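Local structure of putative pyrroline carboxylate reductase (Streptococcus pyogenes, 2AHR) at residues P107-I119 / E155-P169. The protein probably catalyses the NAD(P)H-dependent reduction of 1-pyrroline-5-carboxylate to L-proline, the last step of proline biosynthesis. Sequence-based numbering, arbitrary orientation.
Sequences PLLRIMPNMNAQI and EKDFDTFTALAGSSP. With NAP (NADP nicotinamide-adenine-dinucleotide phosphate), chain S.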
loop_
_atom_site.group_PDB
_atom_site.type_symbol
_atom_site.label_atom_id
_atom_site.label_comp_id
_atom_site.label_asym_id
_atom_site.label_seq_id
_atom_site.Cartn_x
_atom_site.Cartn_y
_atom_site.Cartn_z
ATOM N N PRO E 107 -46.227 13.350 21.650
ATOM C CA PRO E 107 -45.076 12.753 22.325
ATOM C C PRO E 107 -44.418 11.770 21.357
ATOM O O PRO E 107 -45.097 10.928 20.785
ATOM C CB PRO E 107 -45.705 12.016 23.522
ATOM C CG PRO E 107 -47.082 12.685 23.704
ATOM C CD PRO E 107 -47.503 12.984 22.298
ATOM N N LEU E 108 -43.114 11.912 21.143
ATOM C CA LEU E 108 -42.400 11.046 20.201
ATOM C C LEU E 108 -41.195 10.410 20.864
ATOM O O LEU E 108 -40.465 11.059 21.650
ATOM C CB LEU E 108 -41.965 11.807 18.939
ATOM C CG LEU E 108 -43.014 12.586 18.123
ATOM C CD1 LEU E 108 -42.328 13.590 17.226
ATOM C CD2 LEU E 108 -43.937 11.662 17.315
ATOM N N LEU E 109 -40.997 9.137 20.545
ATOM C CA LEU E 109 -39.887 8.374 21.103
ATOM C C LEU E 109 -39.061 7.721 20.026
ATOM O O LEU E 109 -39.580 7.335 18.974
ATOM C CB LEU E 109 -40.379 7.310 22.093
ATOM C CG LEU E 109 -41.122 7.857 23.311
ATOM C CD1 LEU E 109 -42.630 7.719 23.105
ATOM C CD2 LEU E 109 -40.665 7.183 24.589
ATOM N N ARG E 110 -37.763 7.610 20.300
ATOM C CA ARG E 110 -36.871 6.833 19.456
ATOM C C ARG E 110 -36.298 5.623 20.192
ATOM O O ARG E 110 -35.861 5.733 21.346
ATOM C CB ARG E 110 -35.699 7.693 18.943
ATOM C CG ARG E 110 -36.014 8.589 17.773
ATOM C CD ARG E 110 -34.740 9.316 17.317
ATOM N NE ARG E 110 -33.843 8.462 16.529
ATOM C CZ ARG E 110 -32.626 8.831 16.128
ATOM N NH1 ARG E 110 -32.143 10.030 16.446
ATOM N NH2 ARG E 110 -31.895 8.000 15.401
ATOM N N ILE E 111 -36.282 4.488 19.493
ATOM C CA ILE E 111 -35.547 3.309 19.923
ATOM C C ILE E 111 -34.487 2.882 18.890
ATOM O O ILE E 111 -34.616 3.144 17.666
ATOM C CB ILE E 111 -36.488 2.108 20.262
ATOM C CG1 ILE E 111 -37.256 1.643 19.018
ATOM C CG2 ILE E 111 -37.415 2.458 21.443
ATOM C CD1 ILE E 111 -38.052 0.303 19.216
HETATM N N MSE E 112 -33.416 2.266 19.386
HETATM C CA MSE E 112 -32.419 1.657 18.511
HETATM C C MSE E 112 -32.190 0.236 18.976
HETATM O O MSE E 112 -31.392 0.012 19.871
HETATM C CB MSE E 112 -31.102 2.454 18.451
HETATM C CG MSE E 112 -30.068 1.928 17.392
HETATM SE SE MSE E 112 -30.780 1.323 15.807
HETATM C CE MSE E 112 -31.424 2.888 15.262
ATOM N N PRO E 113 -32.947 -0.715 18.392
ATOM C CA PRO E 113 -32.876 -2.149 18.662
ATOM C C PRO E 113 -31.890 -2.879 17.752
ATOM O O PRO E 113 -31.285 -2.265 16.863
ATOM C CB PRO E 113 -34.315 -2.620 18.383
ATOM C CG PRO E 113 -34.773 -1.708 17.240
ATOM C CD PRO E 113 -34.011 -0.386 17.421
ATOM N N ASN E 114 -31.722 -4.181 17.974
ATOM C CA ASN E 114 -30.940 -5.001 17.060
ATOM C C ASN E 114 -31.613 -6.357 16.814
ATOM O O ASN E 114 -32.657 -6.657 17.407
ATOM C CB ASN E 114 -29.467 -5.109 17.498
ATOM C CG ASN E 114 -29.286 -5.862 18.811
ATOM O OD1 ASN E 114 -30.037 -6.795 19.122
ATOM N ND2 ASN E 114 -28.283 -5.470 19.577
HETATM N N MSE E 115 -31.036 -7.168 15.933
HETATM C CA MSE E 115 -31.710 -8.384 15.472
HETATM C C MSE E 115 -31.784 -9.447 16.598
HETATM O O MSE E 115 -32.526 -10.421 16.488
HETATM C CB MSE E 115 -31.022 -8.910 14.205
HETATM C CG MSE E 115 -31.775 -9.992 13.399
HETATM SE SE MSE E 115 -33.391 -9.572 12.684
HETATM C CE MSE E 115 -33.157 -7.986 11.963
ATOM N N ASN E 116 -31.046 -9.228 17.690
ATOM C CA ASN E 116 -31.113 -10.109 18.862
ATOM C C ASN E 116 -32.451 -10.023 19.617
ATOM O O ASN E 116 -32.712 -10.804 20.535
ATOM C CB ASN E 116 -29.931 -9.857 19.799
ATOM C CG ASN E 116 -28.596 -10.056 19.104
ATOM O OD1 ASN E 116 -27.609 -9.329 19.357
ATOM N ND2 ASN E 116 -28.561 -11.024 18.204
ATOM N N ALA E 117 -33.281 -9.060 19.223
ATOM C CA ALA E 117 -34.695 -9.066 19.591
ATOM C C ALA E 117 -35.319 -10.429 19.315
ATOM O O ALA E 117 -36.202 -10.862 20.057
ATOM C CB ALA E 117 -35.453 -7.966 18.846
ATOM N N GLN E 118 -34.837 -11.112 18.266
ATOM C CA GLN E 118 -35.329 -12.440 17.883
ATOM C C GLN E 118 -35.254 -13.439 19.022
ATOM O O GLN E 118 -36.031 -14.394 19.051
ATOM C CB GLN E 118 -34.548 -13.015 16.706
ATOM C CG GLN E 118 -34.901 -12.423 15.365
ATOM C CD GLN E 118 -34.115 -13.056 14.228
ATOM O OE1 GLN E 118 -33.072 -13.653 14.441
ATOM N NE2 GLN E 118 -34.621 -12.920 13.009
ATOM N N ILE E 119 -34.311 -13.247 19.936
ATOM C CA ILE E 119 -34.207 -14.131 21.094
ATOM C C ILE E 119 -34.461 -13.338 22.371
ATOM O O ILE E 119 -34.114 -13.778 23.460
ATOM C CB ILE E 119 -32.858 -14.915 21.124
ATOM C CG1 ILE E 119 -31.652 -13.950 21.162
ATOM C CG2 ILE E 119 -32.770 -15.865 19.917
ATOM C CD1 ILE E 119 -30.309 -14.650 21.513
ATOM N N GLU E 155 -30.168 11.602 22.873
ATOM C CA GLU E 155 -30.373 11.548 21.430
ATOM C C GLU E 155 -29.121 11.906 20.659
ATOM O O GLU E 155 -28.937 11.433 19.539
ATOM C CB GLU E 155 -31.539 12.423 20.947
ATOM C CG GLU E 155 -32.054 11.916 19.597
ATOM C CD GLU E 155 -33.002 12.849 18.867
ATOM O OE1 GLU E 155 -33.261 13.992 19.308
ATOM O OE2 GLU E 155 -33.489 12.417 17.820
ATOM N N LYS E 156 -28.258 12.729 21.248
ATOM C CA LYS E 156 -27.053 13.124 20.555
ATOM C C LYS E 156 -26.091 11.941 20.385
ATOM O O LYS E 156 -25.137 12.041 19.617
ATOM C CB LYS E 156 -26.348 14.293 21.253
ATOM C CG LYS E 156 -26.003 14.030 22.707
ATOM C CD LYS E 156 -25.099 15.151 23.269
ATOM C CE LYS E 156 -24.955 15.048 24.777
ATOM N NZ LYS E 156 -24.566 13.672 25.154
ATOM N N ASP E 157 -26.346 10.843 21.101
ATOM C CA ASP E 157 -25.495 9.649 21.034
ATOM C C ASP E 157 -26.159 8.515 20.262
ATOM O O ASP E 157 -25.639 7.408 20.230
ATOM C CB ASP E 157 -25.131 9.157 22.434
ATOM C CG ASP E 157 -24.215 10.118 23.185
ATOM O OD1 ASP E 157 -23.277 10.714 22.590
ATOM O OD2 ASP E 157 -24.434 10.266 24.402
ATOM N N PHE E 158 -27.311 8.779 19.663
ATOM C CA PHE E 158 -28.054 7.716 18.977
ATOM C C PHE E 158 -27.358 7.124 17.773
ATOM O O PHE E 158 -27.487 5.933 17.525
ATOM C CB PHE E 158 -29.475 8.146 18.622
ATOM C CG PHE E 158 -30.515 7.524 19.509
ATOM C CD1 PHE E 158 -30.491 7.756 20.888
ATOM C CD2 PHE E 158 -31.487 6.673 18.978
ATOM C CE1 PHE E 158 -31.431 7.168 21.733
ATOM C CE2 PHE E 158 -32.437 6.088 19.799
ATOM C CZ PHE E 158 -32.412 6.341 21.195
ATOM N N ASP E 159 -26.626 7.952 17.032
ATOM C CA ASP E 159 -25.928 7.485 15.818
ATOM C C ASP E 159 -24.759 6.545 16.174
ATOM O O ASP E 159 -24.561 5.534 15.523
ATOM C CB ASP E 159 -25.417 8.674 14.981
ATOM C CG ASP E 159 -26.526 9.379 14.201
ATOM O OD1 ASP E 159 -27.669 8.862 14.066
ATOM O OD2 ASP E 159 -26.235 10.472 13.697
ATOM N N THR E 160 -23.994 6.911 17.199
ATOM C CA THR E 160 -22.952 6.058 17.752
ATOM C C THR E 160 -23.519 4.761 18.332
ATOM O O THR E 160 -22.919 3.710 18.157
ATOM C CB THR E 160 -22.125 6.808 18.853
ATOM O OG1 THR E 160 -21.651 8.046 18.323
ATOM C CG2 THR E 160 -20.931 5.998 19.313
ATOM N N PHE E 161 -24.671 4.824 19.011
ATOM C CA PHE E 161 -25.278 3.618 19.567
ATOM C C PHE E 161 -25.789 2.738 18.410
ATOM O O PHE E 161 -25.685 1.518 18.465
ATOM C CB PHE E 161 -26.434 3.971 20.524
ATOM C CG PHE E 161 -27.019 2.786 21.255
ATOM C CD1 PHE E 161 -26.673 2.537 22.586
ATOM C CD2 PHE E 161 -27.939 1.949 20.632
ATOM C CE1 PHE E 161 -27.216 1.459 23.274
ATOM C CE2 PHE E 161 -28.502 0.847 21.308
ATOM C CZ PHE E 161 -28.139 0.600 22.631
ATOM N N THR E 162 -26.346 3.359 17.374
ATOM C CA THR E 162 -26.733 2.635 16.144
ATOM C C THR E 162 -25.577 1.771 15.616
ATOM O O THR E 162 -25.785 0.626 15.188
ATOM C CB THR E 162 -27.184 3.624 15.059
ATOM O OG1 THR E 162 -28.280 4.406 15.558
ATOM C CG2 THR E 162 -27.584 2.901 13.750
ATOM N N ALA E 163 -24.358 2.309 15.650
ATOM C CA ALA E 163 -23.181 1.571 15.191
ATOM C C ALA E 163 -22.735 0.502 16.186
ATOM O O ALA E 163 -22.391 -0.613 15.786
ATOM C CB ALA E 163 -21.990 2.558 14.878
ATOM N N LEU E 164 -22.690 0.847 17.477
ATOM C CA LEU E 164 -22.188 -0.076 18.480
ATOM C C LEU E 164 -23.106 -1.241 18.756
ATOM O O LEU E 164 -22.638 -2.320 19.131
ATOM C CB LEU E 164 -21.936 0.635 19.803
ATOM C CG LEU E 164 -20.818 1.662 19.858
ATOM C CD1 LEU E 164 -20.717 2.128 21.326
ATOM C CD2 LEU E 164 -19.514 1.083 19.371
ATOM N N ALA E 165 -24.410 -1.041 18.586
ATOM C CA ALA E 165 -25.380 -2.064 19.004
ATOM C C ALA E 165 -26.260 -2.506 17.862
ATOM O O ALA E 165 -26.650 -3.657 17.798
ATOM C CB ALA E 165 -26.254 -1.520 20.136
ATOM N N GLY E 166 -26.616 -1.565 16.994
ATOM C CA GLY E 166 -27.581 -1.816 15.916
ATOM C C GLY E 166 -26.967 -2.528 14.739
ATOM O O GLY E 166 -27.537 -3.508 14.215
ATOM N N SER E 167 -25.805 -2.039 14.318
ATOM C CA SER E 167 -25.120 -2.578 13.145
ATOM C C SER E 167 -24.098 -3.631 13.511
ATOM O O SER E 167 -23.782 -4.503 12.691
ATOM C CB SER E 167 -24.380 -1.457 12.405
ATOM O OG SER E 167 -25.294 -0.548 11.878
ATOM N N SER E 168 -23.536 -3.518 14.719
ATOM C CA SER E 168 -22.410 -4.366 15.120
ATOM C C SER E 168 -22.676 -5.861 15.048
ATOM O O SER E 168 -21.741 -6.631 14.815
ATOM C CB SER E 168 -21.841 -3.978 16.495
ATOM O OG SER E 168 -22.739 -4.299 17.537
ATOM N N PRO E 169 -23.932 -6.300 15.273
ATOM C CA PRO E 169 -24.137 -7.737 15.058
ATOM C C PRO E 169 -23.607 -8.250 13.713
ATOM O O PRO E 169 -23.020 -9.335 13.666
ATOM C CB PRO E 169 -25.662 -7.897 15.154
ATOM C CG PRO E 169 -26.078 -6.797 16.112
ATOM C CD PRO E 169 -25.162 -5.637 15.774
HETATM P PA NAP S . -36.634 -3.973 5.650
HETATM O O1A NAP S . -36.330 -3.615 4.237
HETATM O O2A NAP S . -36.309 -5.407 5.904
HETATM O O5B NAP S . -38.166 -3.655 6.058
HETATM C C5B NAP S . -38.858 -2.520 5.589
HETATM C C4B NAP S . -40.310 -2.929 5.356
HETATM O O4B NAP S . -41.152 -1.805 5.162
HETATM C C3B NAP S . -40.444 -3.829 4.130
HETATM O O3B NAP S . -40.992 -5.061 4.547
HETATM C C2B NAP S . -41.371 -3.089 3.179
HETATM O O2B NAP S . -42.379 -3.893 2.587
HETATM C C1B NAP S . -42.063 -2.107 4.116
HETATM N N9A NAP S . -42.588 -0.932 3.378
HETATM C C8A NAP S . -42.109 -0.385 2.208
HETATM N N7A NAP S . -42.897 0.665 1.872
HETATM C C5A NAP S . -43.876 0.795 2.802
HETATM C C6A NAP S . -44.945 1.685 2.926
HETATM N N6A NAP S . -45.452 2.215 1.814
HETATM N N1A NAP S . -45.790 1.560 4.011
HETATM C C2A NAP S . -45.600 0.556 4.944
HETATM N N3A NAP S . -44.549 -0.326 4.803
HETATM C C4A NAP S . -43.697 -0.209 3.751
HETATM O O3 NAP S . -35.837 -2.968 6.642
HETATM P PN NAP S . -35.415 -3.339 8.163
HETATM O O1N NAP S . -34.041 -3.916 8.106
HETATM O O2N NAP S . -36.487 -4.099 8.861
HETATM O O5D NAP S . -35.308 -1.866 8.818
HETATM C C5D NAP S . -36.454 -1.158 9.237
HETATM C C4D NAP S . -36.060 -0.068 10.231
HETATM O O4D NAP S . -35.377 -0.606 11.348
HETATM C C3D NAP S . -35.130 0.959 9.595
HETATM O O3D NAP S . -35.645 2.235 9.892
HETATM C C2D NAP S . -33.766 0.762 10.244
HETATM O O2D NAP S . -33.102 2.013 10.390
HETATM C C1D NAP S . -34.137 0.066 11.570
HETATM N N1N NAP S . -33.164 -0.923 12.104
HETATM C C2N NAP S . -32.858 -2.078 11.412
HETATM C C3N NAP S . -31.964 -3.008 11.952
HETATM C C7N NAP S . -31.709 -4.326 11.281
HETATM O O7N NAP S . -30.846 -5.221 11.944
HETATM N N7N NAP S . -32.290 -4.624 10.111
HETATM C C4N NAP S . -31.382 -2.763 13.202
HETATM C C5N NAP S . -31.699 -1.606 13.901
HETATM C C6N NAP S . -32.596 -0.697 13.337
HETATM P P2B NAP S . -42.125 -4.934 1.374
HETATM O O1X NAP S . -43.482 -5.410 0.882
HETATM O O2X NAP S . -41.412 -4.226 0.244
HETATM O O3X NAP S . -41.300 -6.117 1.851
HETATM O O HOH W 1 -29.340 6.849 14.411
HETATM O O HOH W 2 -29.666 10.336 14.758
HETATM O O HOH W 3 -29.372 -5.571 14.186
#
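Arg-110 and Met-112, on strand 108-112 of the Rossmann-fold domain, reach across to the first turns of helix 158-169, a worked example of how a dinucleotide-binding sheet is joined to a helical dimerisation domain beside the cofactor. The Arg-110 chain bends at chi3 (77°), which brings Phe-158 CD2 over one face of the Arg-110 guanidinium, 3.7 Å above its centre, with the ring plane tilted 50°. At the guanidinium edge, Arg-110 NH1 donates to Glu-155 OE2 (3.1 Å), a salt bridge on the anti side of a carboxylate that Leu-95 N also holds. Water 2 bridges Arg-110 NH1 to Asp-159 OD1, and water 1, held only weakly by NH2, reaches the same oxygen and Thr-162 OG1. Met-112, a selenomethionine, sets CB against Phe-161 CD2 (3.9 Å); bends at chi2 and chi3 then carry CE to Thr-162 OG1 (3.5 Å), while SE lies 3.6 Å from C5N of the NADP nicotinamide. Further on, Asn-114 uses both ends of its amide: OD1 accepts from Asn-116 N in an Asx turn, and ND2 donates to Ala-165 O. Water 3 joins Met-115 N and Gly-166 O to the carboxamide, donating to NADP O7N at 2.7 Å.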